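Local atomic coordinates of probable histone-lysine N-methyltransferase, H3 lysine-9 specific SUVH9 (Arabidopsis thaliana, PDB entry 4NJ5), a protein that plays a role in gene silencing, and may bind methylated DNA and recruit RNA polymerase V to chromatin without being an active methyltransferase itself. Residues Gly94-Pro99 with Ser120-Gly125; Phe197-Ser202 with Phe214-Glu219. All blocks are in the same frame, centred on the assembly; numbering follows the deposited sequence.

Contact 1: Gly94-Pro99 with Ser120-Gly125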
loop_
_atom_site.group_PDB
_atom_site.type_symbol
_atom_site.label_atom_id
_atom_site.label_comp_id
_atom_site.label_asym_id
_atom_site.label_seq_id
_atom_site.Cartn_x
_atom_site.Cartn_y
_atom_site.Cartn_z
ATOM N N GLY A 94 -4.202 -15.302 7.433
ATOM C CA GLY A 94 -3.784 -16.460 8.205
ATOM C C GLY A 94 -2.566 -16.259 9.090
ATOM O O GLY A 94 -1.964 -17.230 9.554
ATOM N N LEU A 95 -2.198 -15.005 9.332
ATOM C CA LEU A 95 -1.040 -14.698 10.167
ATOM C C LEU A 95 -1.361 -14.806 11.653
ATOM O O LEU A 95 -0.559 -15.302 12.438
ATOM C CB LEU A 95 -0.513 -13.295 9.861
ATOM C CG LEU A 95 0.339 -13.136 8.605
ATOM C CD1 LEU A 95 0.425 -11.670 8.208
ATOM C CD2 LEU A 95 1.730 -13.723 8.819
ATOM N N HIS A 96 -2.542 -14.334 12.031
ATOM C CA HIS A 96 -2.924 -14.275 13.432
ATOM C C HIS A 96 -4.440 -14.300 13.516
ATOM O O HIS A 96 -5.110 -13.445 12.937
ATOM C CB HIS A 96 -2.379 -12.997 14.067
ATOM C CG HIS A 96 -2.381 -13.009 15.561
ATOM N ND1 HIS A 96 -3.512 -12.742 16.309
ATOM C CD2 HIS A 96 -1.393 -13.243 16.457
ATOM C CE1 HIS A 96 -3.219 -12.816 17.589
ATOM N NE2 HIS A 96 -1.935 -13.119 17.710
ATOM N N GLY A 97 -4.978 -15.280 14.238
ATOM C CA GLY A 97 -6.410 -15.511 14.262
ATOM C C GLY A 97 -7.184 -14.871 15.399
ATOM O O GLY A 97 -8.407 -14.991 15.446
ATOM N N HIS A 98 -6.496 -14.202 16.319
ATOM C CA HIS A 98 -7.186 -13.525 17.423
ATOM C C HIS A 98 -6.913 -12.016 17.468
ATOM O O HIS A 98 -5.933 -11.571 18.065
ATOM C CB HIS A 98 -6.861 -14.183 18.768
ATOM C CG HIS A 98 -7.573 -15.481 18.993
ATOM N ND1 HIS A 98 -7.098 -16.685 18.521
ATOM C CD2 HIS A 98 -8.733 -15.763 19.636
ATOM C CE1 HIS A 98 -7.930 -17.652 18.864
ATOM N NE2 HIS A 98 -8.931 -17.118 19.541
ATOM N N PRO A 99 -7.805 -11.228 16.845
ATOM C CA PRO A 99 -7.659 -9.781 16.623
ATOM C C PRO A 99 -7.589 -8.898 17.880
ATOM O O PRO A 99 -7.230 -7.731 17.754
ATOM C CB PRO A 99 -8.897 -9.428 15.786
ATOM C CG PRO A 99 -9.878 -10.504 16.083
ATOM C CD PRO A 99 -9.063 -11.743 16.280
ATOM N N SER A 120 1.603 -17.625 16.805
ATOM C CA SER A 120 1.711 -16.236 16.396
ATOM C C SER A 120 1.537 -15.271 17.560
ATOM O O SER A 120 0.663 -15.458 18.410
ATOM C CB SER A 120 0.674 -15.933 15.312
ATOM O OG SER A 120 1.054 -14.799 14.555
ATOM N N VAL A 121 2.370 -14.234 17.587
ATOM C CA VAL A 121 2.249 -13.193 18.600
ATOM C C VAL A 121 2.198 -11.803 17.983
ATOM O O VAL A 121 2.789 -11.551 16.935
ATOM C CB VAL A 121 3.399 -13.245 19.632
ATOM C CG1 VAL A 121 3.300 -14.506 20.480
ATOM C CG2 VAL A 121 4.744 -13.167 18.933
ATOM N N ILE A 122 1.472 -10.907 18.643
ATOM C CA ILE A 122 1.438 -9.508 18.260
ATOM C C ILE A 122 2.316 -8.737 19.227
ATOM O O ILE A 122 2.106 -8.788 20.437
ATOM C CB ILE A 122 0.018 -8.930 18.337
ATOM C CG1 ILE A 122 -0.971 -9.817 17.583
ATOM C CG2 ILE A 122 -0.006 -7.518 17.774
ATOM C CD1 ILE A 122 -0.822 -9.750 16.080
ATOM N N VAL A 123 3.303 -8.028 18.698
ATOM C CA VAL A 123 4.211 -7.268 19.544
ATOM C C VAL A 123 4.091 -5.776 19.282
ATOM O O VAL A 123 4.232 -5.322 18.150
ATOM C CB VAL A 123 5.672 -7.690 19.321
ATOM C CG1 VAL A 123 6.600 -6.875 20.216
ATOM C CG2 VAL A 123 5.838 -9.181 19.579
ATOM N N SER A 124 3.826 -5.016 20.338
ATOM C CA SER A 124 3.802 -3.563 20.246
ATOM C C SER A 124 5.220 -3.023 20.081
ATOM O O SER A 124 6.158 -3.534 20.688
ATOM C CB SER A 124 3.159 -2.961 21.497
ATOM O OG SER A 124 1.821 -3.406 21.652
ATOM N N GLY A 125 5.373 -1.989 19.260
ATOM C CA GLY A 125 6.666 -1.352 19.079
ATOM C C GLY A 125 7.131 -0.597 20.313
ATOM O O GLY A 125 6.318 -0.134 21.114
#

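Contact 2: Phe197-Ser202 with Phe214-Glu219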
loop_
_atom_site.group_PDB
_atom_site.type_symbol
_atom_site.label_atom_id
_atom_site.label_comp_id
_atom_site.label_asym_id
_atom_site.label_seq_id
_atom_site.Cartn_x
_atom_site.Cartn_y
_atom_site.Cartn_z
ATOM N N PHE A 197 10.405 -16.419 14.960
ATOM C CA PHE A 197 11.196 -16.342 16.175
ATOM C C PHE A 197 11.007 -17.651 16.925
ATOM O O PHE A 197 10.021 -18.349 16.719
ATOM C CB PHE A 197 10.701 -15.192 17.059
ATOM C CG PHE A 197 11.115 -13.820 16.589
ATOM C CD1 PHE A 197 10.638 -13.297 15.396
ATOM C CD2 PHE A 197 11.955 -13.038 17.367
ATOM C CE1 PHE A 197 11.006 -12.028 14.981
ATOM C CE2 PHE A 197 12.334 -11.775 16.955
ATOM C CZ PHE A 197 11.856 -11.267 15.760
ATOM N N ARG A 198 11.946 -17.987 17.799
ATOM C CA ARG A 198 11.763 -19.138 18.676
ATOM C C ARG A 198 11.801 -18.705 20.130
ATOM O O ARG A 198 12.547 -17.797 20.493
ATOM C CB ARG A 198 12.809 -20.226 18.408
ATOM C CG ARG A 198 12.366 -21.245 17.375
ATOM C CD ARG A 198 13.248 -22.483 17.378
ATOM N NE ARG A 198 12.929 -23.357 16.253
ATOM C CZ ARG A 198 13.541 -23.306 15.074
ATOM N NH1 ARG A 198 14.514 -22.427 14.870
ATOM N NH2 ARG A 198 13.185 -24.134 14.101
ATOM N N ILE A 199 10.980 -19.345 20.956
ATOM C CA ILE A 199 10.958 -19.052 22.380
ATOM C C ILE A 199 12.045 -19.885 23.037
ATOM O O ILE A 199 11.995 -21.111 23.003
ATOM C CB ILE A 199 9.592 -19.389 23.007
ATOM C CG1 ILE A 199 8.456 -18.819 22.154
ATOM C CG2 ILE A 199 9.513 -18.857 24.428
ATOM C CD1 ILE A 199 7.087 -19.324 22.546
ATOM N N VAL A 200 13.038 -19.223 23.620
ATOM C CA VAL A 200 14.208 -19.934 24.130
ATOM C C VAL A 200 14.300 -19.908 25.648
ATOM O O VAL A 200 15.190 -20.533 26.232
ATOM C CB VAL A 200 15.509 -19.360 23.549
ATOM C CG1 VAL A 200 15.456 -19.374 22.030
ATOM C CG2 VAL A 200 15.737 -17.947 24.068
ATOM N N ASP A 201 13.388 -19.179 26.282
ATOM C CA ASP A 201 13.352 -19.108 27.738
ATOM C C ASP A 201 12.005 -18.594 28.239
ATOM O O ASP A 201 11.318 -17.857 27.541
ATOM C CB ASP A 201 14.489 -18.233 28.268
ATOM C CG ASP A 201 14.770 -18.476 29.735
ATOM O OD1 ASP A 201 14.266 -19.484 30.270
ATOM O OD2 ASP A 201 15.495 -17.669 30.352
ATOM N N SER A 202 11.630 -18.999 29.447
ATOM C CA SER A 202 10.382 -18.546 30.055
ATOM C C SER A 202 10.524 -18.502 31.566
ATOM O O SER A 202 11.278 -19.286 32.146
ATOM C CB SER A 202 9.233 -19.481 29.688
ATOM O OG SER A 202 9.314 -20.684 30.433
ATOM N N PHE A 214 3.642 -14.055 33.355
ATOM C CA PHE A 214 4.628 -14.926 32.730
ATOM C C PHE A 214 5.383 -14.190 31.621
ATOM O O PHE A 214 4.797 -13.426 30.855
ATOM C CB PHE A 214 3.970 -16.203 32.196
ATOM C CG PHE A 214 3.338 -17.053 33.265
ATOM C CD1 PHE A 214 1.991 -16.928 33.564
ATOM C CD2 PHE A 214 4.093 -17.974 33.976
ATOM C CE1 PHE A 214 1.406 -17.711 34.548
ATOM C CE2 PHE A 214 3.514 -18.759 34.961
ATOM C CZ PHE A 214 2.168 -18.627 35.245
ATOM N N LYS A 215 6.691 -14.418 31.551
ATOM C CA LYS A 215 7.526 -13.782 30.542
ATOM C C LYS A 215 8.262 -14.803 29.677
ATOM O O LYS A 215 8.689 -15.854 30.156
ATOM C CB LYS A 215 8.515 -12.817 31.198
ATOM C CG LYS A 215 7.954 -11.419 31.412
ATOM C CD LYS A 215 8.866 -10.573 32.284
ATOM C CE LYS A 215 8.491 -9.106 32.190
ATOM N NZ LYS A 215 7.019 -8.939 32.080
ATOM N N TYR A 216 8.404 -14.481 28.396
ATOM C CA TYR A 216 9.014 -15.388 27.437
ATOM C C TYR A 216 10.014 -14.627 26.582
ATOM O O TYR A 216 9.727 -13.533 26.097
ATOM C CB TYR A 216 7.941 -16.022 26.549
ATOM C CG TYR A 216 6.762 -16.588 27.309
ATOM C CD1 TYR A 216 6.742 -17.916 27.714
ATOM C CD2 TYR A 216 5.667 -15.793 27.621
ATOM C CE1 TYR A 216 5.663 -18.436 28.407
ATOM C CE2 TYR A 216 4.587 -16.303 28.315
ATOM C CZ TYR A 216 4.590 -17.623 28.702
ATOM O OH TYR A 216 3.514 -18.130 29.391
ATOM N N ARG A 217 11.197 -15.202 26.410
ATOM C CA ARG A 217 12.227 -14.578 25.598
ATOM C C ARG A 217 12.201 -15.147 24.187
ATOM O O ARG A 217 12.405 -16.344 23.984
ATOM C CB ARG A 217 13.602 -14.774 26.230
ATOM C CG ARG A 217 14.753 -14.475 25.295
ATOM C CD ARG A 217 16.082 -14.678 25.992
ATOM N NE ARG A 217 16.704 -13.405 26.332
ATOM C CZ ARG A 217 17.654 -12.826 25.609
ATOM N NH1 ARG A 217 18.100 -13.414 24.507
ATOM N NH2 ARG A 217 18.165 -11.664 25.991
ATOM N N LEU A 218 11.935 -14.272 23.223
ATOM C CA LEU A 218 11.850 -14.650 21.819
ATOM C C LEU A 218 13.101 -14.217 21.065
ATOM O O LEU A 218 13.560 -13.084 21.202
ATOM C CB LEU A 218 10.615 -14.019 21.169
ATOM C CG LEU A 218 9.323 -14.839 21.170
ATOM C CD1 LEU A 218 8.883 -15.177 22.584
ATOM C CD2 LEU A 218 8.223 -14.096 20.429
ATOM N N GLU A 219 13.653 -15.129 20.273
ATOM C CA GLU A 219 14.831 -14.831 19.470
ATOM C C GLU A 219 14.559 -15.153 18.009
ATOM O O GLU A 219 14.009 -16.209 17.690
ATOM C CB GLU A 219 16.047 -15.609 19.977
ATOM C CG GLU A 219 16.641 -15.048 21.261
ATOM C CD GLU A 219 17.797 -15.877 21.789
ATOM O OE1 GLU A 219 18.216 -16.830 21.099
ATOM O OE2 GLU A 219 18.284 -15.574 22.899
#

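Contact 1: Gly94-Pro99 with Ser120-Gly125
H96 lays the face of its imidazole against I122, while the hydroxyl of S120 bonds the carbonyl oxygen of L95, the residue before the histidine. Here, in the SRA domain, the loop that follows helix 87-92 folds over strand 117-124; a Schellman motif with G94 as its C-prime residue ends the helix and starts the loop on its way. H96 brings the largest share of the buried surface, with S120 and I122 next. Its CB points toward the strand and CG stands anti to the backbone N (chi1 -164°), the ring reaching I122. I122 CG1 sits over one ring face, 3.6 Å from the centroid and offset toward the rim, a CH-pi contact whose closest approach is 3.4 Å to H96 NE2. The two side chains cross obliquely. NE2 is hydrogen-bonded to G102 O, and I122, which makes backbone bonds with G102, lies over the face, so the ring is held at a nitrogen and against one face. An alanine in place of H96 would probably leave G102 O without this donor and open a gap beside I122 CG1 and CD1. At the edge of the ring, near its plane, S120 OG comes within 3.5 Å of H96 CD2. That hydroxyl is anti to its own backbone N (chi1 -158°) and gives its proton to L95 O at 2.7 Å, arriving 32° out of the carbonyl plane. L95 O takes a second hydrogen bond from R175 NE, so this buried oxygen is gripped twice and ties the loop to strand 174-180 as well. Beyond the ring, H98 ND1 and G97 N both bond the carboxylate of D104. At the tip of the isoleucine, I122 CD1 stands 3.6 Å from H96 CG.

Contact 2: Phe197-Ser202 with Phe214-Glu219
I199 and L218 lie side by side and point the same way, I199 CG1 resting 3.7 Å from L218 CD1. On the same face of the sheet the other branch of the isoleucine, CG2, which is anti to the backbone N, packs at 3.9 Å on Y216 CB. Helix 159-169 covers this side: M168 touches I199, and M164 touches Y216. At one end F197, directed toward the partner strand, brings CD2 to 3.4 Å from E219 C, with L218 CB a little farther off; at the other, S202 CB approaches Y216 CD1 at 3.5 Å. These residues belong to the beta hairpin of strands 190-206 and 212-220, within the SRA domain. R198 and E219 form a hydrogen-bonded antiparallel pair, with R198 N to E219 O at 2.7 Å. Past I199 the register slips at a beta bulge: V200 and D201 both face R217, V200 N giving its proton to R217 O and R217 N giving its own to D201 O. V200, its psi close to zero (-5°), has its side chain directed toward the partner strand, where CG2 meets R217 CD at 3.8 Å and E219 OE2 at 3.7 Å, the valine and glutamate side chains crossing at about a right angle. The two charged residues close over this methyl. R217 bends at chi3, and its NH1 makes a salt bridge to E219 OE2 (2.7 Å), the oxygen offering its anti lone pair and lying nearly in the guanidinium plane. At the bulge D201 turns OD1 back onto S202 N in a weak bond.

How the contacts relate
Both contacts belong to the SRA domain and reach the same curled sheet, their centres 16 Å apart. Contact 1 closes before contact 2 opens along the chain. They nevertheless touch: V121 CG2, on the strand of contact 1 and directed away from the 94-99 loop, packs 3.9 Å from L218 CD2 of the hairpin. V176, on strand 174-180, is touched by V121 as well as by F197 and L218, and Y139 of strand 136-140 meets V121 while its backbone bonds Y216. Neither contact lies near the zinc cluster of the pre-SET domain.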